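Local coordinates for protein serine acetyltransferase (Neisseria gonorrhoeae, PDB 6WYE) that probably catalyses transfer of an acetyl group from acetyl-CoA to L-serine, giving O-acetyl-L-serine in the first of two steps towards L-cysteine, at residues Glu40-Ala45 and Thr59-Glu64; Ala53-Gln58 and Ala71-Ser76; Glu115-Cys120 and Met180-Thr185; Arg144-Gly149 and Leu153-Gln158; Arg160-Glu163 and Val167-His170. All coordinates share one frame; numbering follows the deposited sequence.

Contact 1: residues Glu40-Ala45 and Thr59-Glu64; sequences EETAAA and TVLRHE
T42 and V60 mark the closest approach of the two backbones, with 7.3 Å between CA of T42 and CA of V60, where helix 34-48 and the last turn of helix 53-61 run past each other in opposite senses. The two form a helical hairpin at the start of the all-helical N-terminal part of serine acetyltransferase. The last residues of the second helix, T59 to L61, make a wider pi-type turn, and N of H63 bonds back to O of V60 as the chain leaves it.

T42 does most of the touching from its side, with both branches engaged. With OG1 beside the backbone N (chi1 -62°), CG2 falls anti to that N and projects between V60 and L61, lying 3.8 Å from CB of V60 and 3.7 Å from CD2 of L61. The other branch, OG1, meets V60 end on, 3.6 Å from CG1; that is a van der Waals contact, because the hydroxyl spends its hydrogen bond on O of I38, one turn back in its own helix. T42 and L61 point in opposing directions and slide alongside each other. The patch is small, 162 Å² summed over both sides, and its character changes across it: T42 and V60 are buried, whereas A43 is exposed.

L128 of helix 124-129 lies against V60, and S124 of the same helix against T42. R39 ties the helices together from a neighbouring turn, its NH1 bonding to O of L61. At the exposed margin the leucine lies against main chain, with its CD2 4.1 Å from N of A43.

Contact 2: residues Ala53-Gln58 and Ala71-Ser76; sequences ASFLHQ and AYHLSS
F55 and H73 make the dry, purely ring-to-ring part of this contact. CE1 of F55 lies 3.9 Å from CE1 of H73, so the imidazole carbon arrives at the edge of the phenyl ring, near its plane. With ring centroids 5.9 Å apart and planes inclined at 45°, the pair is neither stacked nor edge-to-face. The imidazole comes within range because CG of H73 is anti to its backbone N (chi1 -160°), and its rotation is restrained at the far end, where NE2 bonds to O of L128.

Helices 53-61 and 66-78 are consecutive and strongly inclined to one another, within the helical N-terminal region. S54, on the first of them, bonds through OG to P50 O of a neighbouring subunit, which places this pair at a subunit interface of the hexamer.

Packing is closest between Q58 and Y72. O of Q58 sits over one face of the tyrosine ring, offset toward the rim and 3.5 Å from CE2 of Y72; the same carbonyl accepts a bond from NE2 of H63. The looser, hydrated margin begins beyond the rim, where a water lies 3.0 Å from OH of Y72 and gives a weak bond to O of Q58. R86 of another subunit makes a cation-pi contact with Y72, and the aliphatic start of Q58 comes no closer than 4.0 Å, from its CB to OH of Y72.

Contact 3: residues Glu115-Cys120 and Met180-Thr185; sequences ERDPAC and MLDHAT. With NA (sodium ion), chain G; LMR ((2S)-2-hydroxybutanedioic acid), chain H.
D117 and D182 confront each other across the contact with their side chains at about a right angle and their carboxylate planes 57° apart. OD2 of D117 is 3.7 Å from OD1 of D182, close for two acids, and two waters sit between this pair of oxygens, each donating to both, although one of the four bonds is weak. The other oxygens turn to the bound (2S)-2-hydroxybutanedioic acid (L-malate), whose hydroxyl O2 lies 2.7 Å from OD1 of D117 and 2.8 Å from OD2 of D182.

D117 is fixed from behind. Its OD1 also accepts from N of A119 at 2.9 Å, an Asx turn in which the donor stands well above the carboxylate plane, 58° out of it. O of D117 and O of C120 bind sodium, as does O of Y114. On the other side of D117, the extended chain of M180 puts SD 3.9 Å from CB of D117, and the bend at its end (chi3 81°) turns CE against CB of R116. OD1 of D182 lies over the centre of the H183 ring, while that ring's edge meets C4 of the malate.

Strand 180-182 belongs to the left-handed beta-helix, and G209, R217 and H218 of a neighbouring subunit complete the pocket. The malate hydroxyl has one proton for two carboxylate acceptors; a serine hydroxyl could plausibly occupy the same place.

Contact 4: residues Arg144-Gly149 and Leu153-Gln158; sequences RLYLDG and LAYFLQ
L145 and Y146 face L153, A154 and L157 in a largely apolar contact, with CA of Y146 and CA of A154 only 5.7 Å apart. The approach is close at the alanine: CB of A154 meets CB of Y146 at 4.1 Å. Alongside, one methyl of L145 serves two leucines, its CD1 lying 3.8 Å from CD2 of L153 and 3.9 Å from CD1 of L157.

The aromatic part is limited to the ends of two tyrosines. OH of Y155 comes in at the edge of the Y146 ring, in its plane, 3.9 Å from CE1 of Y146. Y146 reaches this position because its ring is directed anti to the backbone N (chi1 -175°). K151, at the start of helix 151-165, adds a cation-pi contact to Y146.

Within the two segments the side-chain polar interaction is at the end of the first helix. NH1 of R144 forms a salt bridge 2.9 Å long with OD1 of D148, approaching on the syn side but 30° out of the carboxylate plane. G149, with positive phi, closes the helix in a Schellman motif. Between the helices, ND2 of N142 bonds to O of A154.

Helices 131-147 and 151-165 are thus joined by a short turn and clamped close to it. Helix 85-98 packs beside both, I91 against L145 and L88 with Y92 against L157. P171 and A172, just beyond strand 168-169, touch Y146, while E49 and L125 of a neighbouring subunit lie on L153 and Y155.

Contact 5: residues Arg160-Glu163 and Val167-His170; sequences RMSE and VDIH
S162 sits against the carbonyl of V167, its CA 3.0 Å from O of V167 in a CA-H...O contact with an angle of 132° at the hydrogen. The backbone N of S162 is almost as near the same oxygen, at 3.2 Å, but its angle is too poor for a hydrogen bond. CB of S162, 3.5 Å from that oxygen, and the start of the M161 side chain, with CB at 4.1 Å, fill in round it.

Next comes a water bridge. OG of S162 is anti to the backbone N (chi1 -178°), which turns it toward D168; it donates to a water 2.6 Å away, and the water donates in turn to OD2 of D168 at 2.7 Å. This joins helix 151-165 to strand 168-169, the first strand of the left-handed beta-helix, where the chain passes from the helical region into the hexapeptide-repeat fold. D168 exchanges backbone hydrogen bonds with F187 and A189, setting the strand parallel to strand 188-189.

Further out, both polar side chains have partners that fix them. Q158 NE2 bonds to OD1 of D168, and OD2 accepts from ND1 of H183 of a neighbouring subunit, so D168 probably steadies an imidazole that lines that subunit's malate pocket. K131 of the same neighbour bonds to OG of S162. On the far side of the helix NH1 of R160 bridges to OE1 of E163 at 3.2 Å, meeting OE1 close to the line of its C-O bond and lying in the guanidinium plane, while NE and NH2 of R160 hold O of L78 and O of G79.

How the contacts relate
Contacts 1 and 2 share helix 53-61 and meet directly, for instance where CE1 of H63 packs 3.7 Å from CD1 of Y72, giving a run of three packed helices. Contacts 4 and 5 share helix 151-165, with centres 12 Å apart, and Q158 couples them, its NE2 2.9 Å from OD1 of D168. Contact 5 also touches contact 3, which holds the malate and sodium: CG2 of V167 is 3.6 Å from O of A184. Contacts 1 and 2 are each centred 22 Å from contact 3, and contact 4 26 Å from it. The D168 side chain of contact 5 is about 8 Å from another bound malate of the assembly, and the Y155 side chain of contact 4 about 10 Å from a bound malate.

Contact 1: residues Glu40-Ala45 and Thr59-Glu64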
# COMPACT_ATOMS: atom_id res chain seq x y z
N GLU A 40 17.56 -0.83 25.94
CA GLU A 40 16.84 -1.06 27.19
C GLU A 40 15.56 -0.24 27.25
O GLU A 40 14.52 -0.74 27.70
CB GLU A 40 17.74 -0.74 28.41
N GLU A 41 15.61 1.04 26.85
CA GLU A 41 14.39 1.83 26.73
C GLU A 41 13.40 1.16 25.78
O GLU A 41 12.19 1.15 26.03
CB GLU A 41 14.70 3.24 26.21
CG GLU A 41 15.63 4.07 27.06
CD GLU A 41 16.01 5.38 26.36
OE1 GLU A 41 15.74 5.53 25.15
OE2 GLU A 41 16.59 6.26 27.03
N THR A 42 13.91 0.64 24.67
CA THR A 42 13.01 0.09 23.65
C THR A 42 12.38 -1.21 24.14
O THR A 42 11.18 -1.43 23.95
CB THR A 42 13.78 -0.12 22.35
OG1 THR A 42 14.25 1.15 21.87
CG2 THR A 42 12.89 -0.77 21.29
N ALA A 43 13.17 -2.07 24.80
CA ALA A 43 12.59 -3.30 25.34
C ALA A 43 11.50 -2.97 26.35
O ALA A 43 10.46 -3.64 26.38
CB ALA A 43 13.68 -4.16 25.99
N ALA A 44 11.69 -1.92 27.14
CA ALA A 44 10.67 -1.49 28.09
C ALA A 44 9.41 -1.01 27.37
O ALA A 44 8.29 -1.35 27.78
CB ALA A 44 11.21 -0.38 28.99
N ALA A 45 9.57 -0.17 26.34
CA ALA A 45 8.40 0.30 25.60
C ALA A 45 7.67 -0.85 24.93
O ALA A 45 6.43 -0.91 24.93
CB ALA A 45 8.82 1.34 24.55
N THR A 59 12.47 -2.46 13.99
CA THR A 59 13.22 -1.23 13.79
C THR A 59 14.43 -1.11 14.71
O THR A 59 15.45 -0.54 14.29
CB THR A 59 12.29 -0.02 14.00
OG1 THR A 59 11.22 -0.08 13.06
CG2 THR A 59 13.05 1.31 13.83
N VAL A 60 14.36 -1.61 15.94
CA VAL A 60 15.45 -1.41 16.90
C VAL A 60 16.09 -2.72 17.36
O VAL A 60 17.29 -2.94 17.13
CB VAL A 60 14.95 -0.60 18.11
CG1 VAL A 60 16.06 -0.48 19.16
CG2 VAL A 60 14.44 0.80 17.64
N LEU A 61 15.31 -3.59 18.01
CA LEU A 61 15.92 -4.65 18.81
C LEU A 61 16.58 -5.73 17.96
O LEU A 61 17.58 -6.32 18.38
CB LEU A 61 14.88 -5.27 19.75
CG LEU A 61 14.21 -4.31 20.73
CD1 LEU A 61 13.22 -5.06 21.59
CD2 LEU A 61 15.24 -3.60 21.63
N ARG A 62 16.07 -6.01 16.75
CA ARG A 62 16.72 -7.01 15.91
C ARG A 62 18.00 -6.49 15.26
O ARG A 62 18.69 -7.27 14.59
CB ARG A 62 15.75 -7.51 14.82
N HIS A 63 18.34 -5.22 15.42
CA HIS A 63 19.54 -4.68 14.80
C HIS A 63 20.72 -4.74 15.76
O HIS A 63 20.57 -4.83 16.98
CB HIS A 63 19.32 -3.23 14.36
CG HIS A 63 18.24 -3.08 13.33
ND1 HIS A 63 18.51 -3.00 11.99
CD2 HIS A 63 16.90 -3.05 13.46
CE1 HIS A 63 17.37 -2.91 11.32
NE2 HIS A 63 16.38 -2.92 12.19
N GLU A 64 21.92 -4.67 15.18
CA GLU A 64 23.16 -4.79 15.95
C GLU A 64 23.83 -3.45 16.22
O GLU A 64 24.83 -3.42 16.94
CB GLU A 64 24.15 -5.71 15.22

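Contact 2: residues Ala53-Gln58 and Ala71-Ser76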
# COMPACT_ATOMS: atom_id res chain seq x y z
N ALA A 53 4.98 -3.42 19.62
CA ALA A 53 6.08 -4.32 19.95
C ALA A 53 6.83 -4.78 18.70
O ALA A 53 8.06 -4.75 18.67
CB ALA A 53 5.56 -5.52 20.74
N SER A 54 6.11 -5.15 17.64
CA SER A 54 6.79 -5.72 16.48
C SER A 54 7.50 -4.65 15.66
O SER A 54 8.57 -4.92 15.09
CB SER A 54 5.79 -6.45 15.59
OG SER A 54 5.27 -7.58 16.26
N PHE A 55 6.97 -3.43 15.65
CA PHE A 55 7.68 -2.30 15.07
C PHE A 55 9.00 -2.06 15.79
O PHE A 55 10.05 -1.88 15.15
CB PHE A 55 6.79 -1.06 15.12
CG PHE A 55 7.52 0.25 15.25
CD1 PHE A 55 8.28 0.75 14.20
CD2 PHE A 55 7.39 1.02 16.40
CE1 PHE A 55 8.93 1.99 14.31
CE2 PHE A 55 8.02 2.26 16.52
CZ PHE A 55 8.79 2.75 15.47
N LEU A 56 8.97 -2.05 17.13
CA LEU A 56 10.19 -1.81 17.91
C LEU A 56 11.20 -2.94 17.74
O LEU A 56 12.41 -2.69 17.72
CB LEU A 56 9.85 -1.61 19.39
CG LEU A 56 9.02 -0.37 19.65
CD1 LEU A 56 8.50 -0.37 21.07
CD2 LEU A 56 9.86 0.91 19.36
N HIS A 57 10.72 -4.18 17.61
CA HIS A 57 11.63 -5.30 17.38
C HIS A 57 12.24 -5.24 15.97
O HIS A 57 13.43 -5.52 15.80
CB HIS A 57 10.90 -6.64 17.60
CG HIS A 57 11.08 -7.21 18.98
ND1 HIS A 57 10.27 -6.88 20.04
CD2 HIS A 57 12.00 -8.09 19.47
CE1 HIS A 57 10.66 -7.53 21.12
NE2 HIS A 57 11.71 -8.27 20.80
N GLN A 58 11.44 -4.88 14.96
CA GLN A 58 11.97 -4.82 13.60
C GLN A 58 12.82 -3.58 13.36
O GLN A 58 13.81 -3.64 12.62
CB GLN A 58 10.82 -4.85 12.58
CG GLN A 58 10.14 -6.21 12.46
CD GLN A 58 8.72 -6.12 11.91
OE1 GLN A 58 8.29 -5.06 11.45
NE2 GLN A 58 7.98 -7.22 12.00
N ALA A 71 19.31 3.89 9.75
CA ALA A 71 19.09 3.64 8.33
C ALA A 71 17.74 2.99 8.09
O ALA A 71 17.03 3.34 7.14
CB ALA A 71 20.21 2.76 7.78
N TYR A 72 17.37 2.04 8.95
CA TYR A 72 16.09 1.35 8.80
C TYR A 72 14.92 2.31 9.00
O TYR A 72 14.00 2.36 8.18
CB TYR A 72 16.02 0.19 9.79
CG TYR A 72 14.89 -0.79 9.54
CD1 TYR A 72 15.06 -1.86 8.68
CD2 TYR A 72 13.68 -0.66 10.20
CE1 TYR A 72 14.03 -2.78 8.47
CE2 TYR A 72 12.65 -1.58 10.01
CZ TYR A 72 12.83 -2.63 9.14
OH TYR A 72 11.81 -3.53 8.94
N HIS A 73 14.95 3.08 10.06
CA HIS A 73 13.82 4.00 10.36
C HIS A 73 13.72 5.10 9.31
O HIS A 73 12.63 5.38 8.90
CB HIS A 73 13.97 4.56 11.76
CG HIS A 73 12.72 5.09 12.36
ND1 HIS A 73 11.52 4.49 12.21
CD2 HIS A 73 12.51 6.16 13.14
CE1 HIS A 73 10.63 5.16 12.88
NE2 HIS A 73 11.20 6.17 13.44
N LEU A 74 14.83 5.69 8.93
CA LEU A 74 14.79 6.75 7.93
C LEU A 74 14.25 6.25 6.60
O LEU A 74 13.45 6.93 5.95
CB LEU A 74 16.19 7.34 7.73
CG LEU A 74 16.77 8.17 8.88
CD1 LEU A 74 18.10 8.80 8.46
CD2 LEU A 74 15.76 9.24 9.31
N SER A 75 14.68 5.05 6.18
CA SER A 75 14.17 4.53 4.92
C SER A 75 12.68 4.24 5.01
O SER A 75 11.95 4.44 4.03
CB SER A 75 14.96 3.29 4.49
OG SER A 75 14.71 2.21 5.37
N SER A 76 12.21 3.81 6.19
CA SER A 76 10.78 3.74 6.43
C SER A 76 10.10 5.08 6.15
O SER A 76 9.03 5.14 5.54
CB SER A 76 10.50 3.21 7.85
OG SER A 76 10.31 4.25 8.79
O HOH W 1 13.16 -5.90 10.18

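Contact 3: residues Glu115-Cys120 and Met180-Thr185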
# COMPACT_ATOMS: atom_id res chain seq x y z
N GLU A 115 20.14 16.74 26.34
CA GLU A 115 20.61 17.81 27.22
C GLU A 115 19.70 19.03 27.16
O GLU A 115 19.33 19.59 28.20
CB GLU A 115 22.04 18.21 26.84
CG GLU A 115 23.08 17.17 27.22
CD GLU A 115 24.41 17.42 26.53
OE1 GLU A 115 24.58 18.50 25.94
OE2 GLU A 115 25.29 16.52 26.57
N ARG A 116 19.32 19.46 25.95
CA ARG A 116 18.74 20.78 25.75
C ARG A 116 17.21 20.81 25.69
O ARG A 116 16.63 21.86 25.94
CB ARG A 116 19.28 21.41 24.47
CG ARG A 116 20.81 21.41 24.38
CD ARG A 116 21.28 21.73 22.98
NE ARG A 116 22.67 21.34 22.74
CZ ARG A 116 23.27 21.42 21.56
NH1 ARG A 116 22.61 21.88 20.49
NH2 ARG A 116 24.53 21.03 21.43
N ASP A 117 16.55 19.69 25.37
CA ASP A 117 15.10 19.69 25.20
C ASP A 117 14.47 19.12 26.45
O ASP A 117 14.65 17.93 26.72
CB ASP A 117 14.69 18.88 23.97
CG ASP A 117 13.18 18.92 23.70
OD1 ASP A 117 12.41 19.53 24.49
OD2 ASP A 117 12.76 18.31 22.67
N PRO A 118 13.75 19.92 27.25
CA PRO A 118 13.11 19.36 28.45
C PRO A 118 12.01 18.36 28.15
O PRO A 118 11.60 17.65 29.07
CB PRO A 118 12.55 20.59 29.17
CG PRO A 118 12.59 21.72 28.16
CD PRO A 118 13.70 21.39 27.21
N ALA A 119 11.50 18.31 26.92
CA ALA A 119 10.55 17.26 26.59
C ALA A 119 11.22 15.92 26.36
O ALA A 119 10.52 14.91 26.20
CB ALA A 119 9.74 17.65 25.34
N CYS A 120 12.55 15.87 26.33
CA CYS A 120 13.26 14.63 26.04
C CYS A 120 13.92 14.12 27.31
O CYS A 120 14.85 14.75 27.83
CB CYS A 120 14.31 14.84 24.96
SG CYS A 120 15.31 13.39 24.67
N MET A 180 20.48 20.50 17.32
CA MET A 180 19.09 20.22 17.65
C MET A 180 18.20 21.07 16.76
O MET A 180 18.36 22.30 16.71
CB MET A 180 18.78 20.51 19.12
CG MET A 180 17.30 20.38 19.46
SD MET A 180 16.93 20.51 21.23
CE MET A 180 16.95 22.29 21.43
N LEU A 181 17.29 20.42 16.04
CA LEU A 181 16.25 21.08 15.25
C LEU A 181 14.93 20.66 15.90
O LEU A 181 14.39 19.59 15.60
CB LEU A 181 16.31 20.70 13.78
CG LEU A 181 15.14 21.19 12.90
CD1 LEU A 181 15.00 22.71 12.96
CD2 LEU A 181 15.32 20.73 11.45
N ASP A 182 14.43 21.48 16.81
CA ASP A 182 13.25 21.14 17.60
C ASP A 182 11.97 21.44 16.81
O ASP A 182 11.81 22.55 16.28
CB ASP A 182 13.28 21.93 18.90
CG ASP A 182 12.32 21.40 19.93
OD1 ASP A 182 11.77 20.29 19.74
OD2 ASP A 182 12.11 22.09 20.95
N HIS A 183 11.04 20.48 16.75
CA HIS A 183 9.72 20.58 16.03
C HIS A 183 9.94 20.51 14.52
O HIS A 183 9.14 19.83 13.89
CB HIS A 183 8.83 21.73 16.51
CG HIS A 183 8.86 22.03 17.96
ND1 HIS A 183 8.30 21.20 18.90
CD2 HIS A 183 9.33 23.09 18.63
CE1 HIS A 183 8.45 21.73 20.09
NE2 HIS A 183 9.08 22.89 19.95
N ALA A 184 10.85 21.31 13.98
CA ALA A 184 11.38 21.21 12.61
C ALA A 184 10.54 21.88 11.53
O ALA A 184 11.12 22.44 10.59
CB ALA A 184 11.59 19.75 12.19
N THR A 185 9.21 21.81 11.62
CA THR A 185 8.35 22.23 10.51
C THR A 185 8.76 23.59 9.96
O THR A 185 8.85 24.57 10.70
CB THR A 185 6.90 22.30 10.96
OG1 THR A 185 6.59 21.12 11.72
CG2 THR A 185 5.98 22.37 9.74
NA NA G . 16.07 16.85 28.22
C1 LMR H . 10.37 22.48 25.46
O1A LMR H . 10.46 23.48 26.13
O1B LMR H . 9.78 21.49 25.79
C2 LMR H . 11.05 22.52 24.09
O2 LMR H . 10.76 21.38 23.34
C3 LMR H . 10.64 23.75 23.27
C4 LMR H . 9.15 23.81 23.02
O4A LMR H . 8.49 22.85 23.29
O4B LMR H . 8.69 24.81 22.56
O HOH W 2 16.59 19.10 28.98
O HOH W 3 10.51 18.78 21.57
O HOH W 4 14.15 18.72 20.11

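Contact 4: residues Arg144-Gly149 and Leu153-Gln158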
# COMPACT_ATOMS: atom_id res chain seq x y z
N ARG A 144 26.22 13.14 1.82
CA ARG A 144 27.20 12.15 1.37
C ARG A 144 26.87 11.65 -0.04
O ARG A 144 27.76 11.51 -0.88
CB ARG A 144 27.26 11.00 2.38
CG ARG A 144 27.99 9.71 1.96
CD ARG A 144 29.36 9.94 1.32
NE ARG A 144 30.27 10.66 2.20
CZ ARG A 144 31.20 11.51 1.78
NH1 ARG A 144 31.36 11.75 0.48
NH2 ARG A 144 31.98 12.12 2.66
N LEU A 145 25.59 11.34 -0.30
CA LEU A 145 25.18 10.90 -1.63
C LEU A 145 25.48 11.97 -2.68
O LEU A 145 25.86 11.66 -3.81
CB LEU A 145 23.69 10.55 -1.62
CG LEU A 145 23.33 9.32 -0.80
CD1 LEU A 145 21.84 9.06 -0.81
CD2 LEU A 145 24.10 8.10 -1.35
N TYR A 146 25.30 13.23 -2.31
CA TYR A 146 25.57 14.35 -3.21
C TYR A 146 27.06 14.44 -3.52
O TYR A 146 27.45 14.59 -4.69
CB TYR A 146 25.07 15.64 -2.56
CG TYR A 146 25.17 16.90 -3.39
CD1 TYR A 146 24.22 17.19 -4.36
CD2 TYR A 146 26.18 17.82 -3.18
CE1 TYR A 146 24.30 18.37 -5.11
CE2 TYR A 146 26.27 18.99 -3.92
CZ TYR A 146 25.33 19.26 -4.89
OH TYR A 146 25.41 20.42 -5.63
N LEU A 147 27.90 14.37 -2.49
CA LEU A 147 29.35 14.46 -2.68
C LEU A 147 29.89 13.32 -3.53
O LEU A 147 30.84 13.53 -4.28
CB LEU A 147 30.06 14.47 -1.32
CG LEU A 147 29.81 15.72 -0.48
CD1 LEU A 147 30.44 15.60 0.92
CD2 LEU A 147 30.33 16.94 -1.22
N ASP A 148 29.32 12.12 -3.41
CA ASP A 148 29.68 10.98 -4.25
C ASP A 148 29.15 11.11 -5.68
O ASP A 148 29.34 10.18 -6.47
CB ASP A 148 29.18 9.68 -3.63
CG ASP A 148 29.77 9.42 -2.26
OD1 ASP A 148 30.68 10.16 -1.83
OD2 ASP A 148 29.31 8.47 -1.59
N GLY A 149 28.44 12.18 -6.01
CA GLY A 149 27.96 12.36 -7.36
C GLY A 149 26.57 11.81 -7.65
O GLY A 149 26.18 11.79 -8.82
N LEU A 153 19.63 11.37 -7.26
CA LEU A 153 19.11 10.71 -6.07
C LEU A 153 18.99 11.69 -4.91
O LEU A 153 18.00 11.66 -4.18
CB LEU A 153 20.00 9.53 -5.68
CG LEU A 153 19.60 8.83 -4.38
CD1 LEU A 153 18.13 8.33 -4.42
CD2 LEU A 153 20.55 7.68 -4.13
N ALA A 154 20.01 12.53 -4.72
CA ALA A 154 19.98 13.48 -3.61
C ALA A 154 18.86 14.50 -3.78
O ALA A 154 18.23 14.91 -2.80
CB ALA A 154 21.33 14.18 -3.44
N TYR A 155 18.60 14.94 -5.02
CA TYR A 155 17.48 15.85 -5.25
C TYR A 155 16.14 15.16 -5.02
O TYR A 155 15.21 15.77 -4.47
CB TYR A 155 17.54 16.42 -6.67
CG TYR A 155 18.68 17.38 -6.89
CD1 TYR A 155 19.07 18.27 -5.89
CD2 TYR A 155 19.36 17.41 -8.10
CE1 TYR A 155 20.11 19.16 -6.09
CE2 TYR A 155 20.40 18.30 -8.31
CZ TYR A 155 20.77 19.16 -7.31
OH TYR A 155 21.81 20.04 -7.53
N PHE A 156 16.01 13.90 -5.45
CA PHE A 156 14.81 13.13 -5.16
C PHE A 156 14.56 13.07 -3.66
O PHE A 156 13.44 13.30 -3.19
CB PHE A 156 14.94 11.73 -5.75
CG PHE A 156 13.75 10.83 -5.46
CD1 PHE A 156 13.66 10.14 -4.26
CD2 PHE A 156 12.75 10.68 -6.40
CE1 PHE A 156 12.57 9.33 -3.99
CE2 PHE A 156 11.65 9.86 -6.15
CZ PHE A 156 11.56 9.19 -4.94
N LEU A 157 15.61 12.80 -2.88
CA LEU A 157 15.44 12.69 -1.44
C LEU A 157 15.25 14.05 -0.78
O LEU A 157 14.54 14.14 0.23
CB LEU A 157 16.63 11.96 -0.81
CG LEU A 157 16.70 10.48 -1.24
CD1 LEU A 157 18.02 9.80 -0.80
CD2 LEU A 157 15.48 9.72 -0.73
N GLN A 158 15.86 15.12 -1.31
CA GLN A 158 15.59 16.46 -0.78
C GLN A 158 14.10 16.76 -0.84
O GLN A 158 13.52 17.28 0.12
CB GLN A 158 16.37 17.52 -1.55
CG GLN A 158 16.00 18.98 -1.16
CD GLN A 158 16.57 20.01 -2.13
OE1 GLN A 158 17.10 19.66 -3.18
NE2 GLN A 158 16.46 21.29 -1.77

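Contact 5: residues Arg160-Glu163 and Val167-His170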
# COMPACT_ATOMS: atom_id res chain seq x y z
N ARG A 160 11.66 14.48 -1.09
CA ARG A 160 10.95 13.57 -0.19
C ARG A 160 11.02 14.07 1.25
O ARG A 160 10.02 14.03 1.97
CB ARG A 160 11.54 12.16 -0.26
CG ARG A 160 11.00 11.26 -1.34
CD ARG A 160 9.49 11.14 -1.24
NE ARG A 160 9.07 10.10 -0.32
CZ ARG A 160 7.92 10.13 0.33
NH1 ARG A 160 7.09 11.16 0.16
NH2 ARG A 160 7.59 9.15 1.15
N MET A 161 12.20 14.50 1.68
CA MET A 161 12.36 15.10 3.00
C MET A 161 11.45 16.30 3.18
O MET A 161 10.88 16.50 4.26
CB MET A 161 13.81 15.52 3.22
CG MET A 161 14.79 14.37 3.49
SD MET A 161 16.49 14.88 3.14
CE MET A 161 16.70 16.20 4.33
N SER A 162 11.36 17.15 2.16
CA SER A 162 10.51 18.33 2.28
C SER A 162 9.04 17.92 2.42
O SER A 162 8.30 18.50 3.21
CB SER A 162 10.75 19.26 1.10
OG SER A 162 9.97 20.42 1.22
N GLU A 163 8.62 16.92 1.64
CA GLU A 163 7.24 16.44 1.72
C GLU A 163 6.95 15.80 3.07
O GLU A 163 5.94 16.11 3.71
CB GLU A 163 6.97 15.44 0.59
CG GLU A 163 6.79 16.09 -0.76
CD GLU A 163 6.57 15.06 -1.84
OE1 GLU A 163 6.88 13.87 -1.59
OE2 GLU A 163 6.08 15.43 -2.92
N VAL A 167 10.71 19.85 5.88
CA VAL A 167 12.04 20.42 6.04
C VAL A 167 12.72 20.42 4.67
O VAL A 167 12.76 19.39 4.00
CB VAL A 167 12.88 19.63 7.05
CG1 VAL A 167 14.33 20.10 7.01
CG2 VAL A 167 12.33 19.77 8.48
N ASP A 168 13.26 21.57 4.27
CA ASP A 168 13.91 21.68 2.97
C ASP A 168 15.38 22.04 3.20
O ASP A 168 15.70 23.19 3.49
CB ASP A 168 13.20 22.72 2.09
CG ASP A 168 13.74 22.76 0.67
OD1 ASP A 168 14.86 22.27 0.44
OD2 ASP A 168 13.03 23.28 -0.22
N ILE A 169 16.26 21.06 3.08
CA ILE A 169 17.70 21.29 3.19
C ILE A 169 18.35 20.86 1.88
O ILE A 169 18.25 19.69 1.48
CB ILE A 169 18.32 20.54 4.38
CG1 ILE A 169 17.62 20.92 5.69
CG2 ILE A 169 19.83 20.81 4.46
CD1 ILE A 169 17.94 19.96 6.84
N HIS A 170 19.03 21.79 1.22
CA HIS A 170 19.75 21.47 -0.00
C HIS A 170 20.86 20.46 0.28
O HIS A 170 21.55 20.58 1.29
CB HIS A 170 20.35 22.75 -0.60
CG HIS A 170 20.84 22.58 -2.00
ND1 HIS A 170 22.04 21.97 -2.31
CD2 HIS A 170 20.26 22.90 -3.19
CE1 HIS A 170 22.19 21.93 -3.62
NE2 HIS A 170 21.13 22.49 -4.18
O HOH W 5 10.51 22.24 -0.52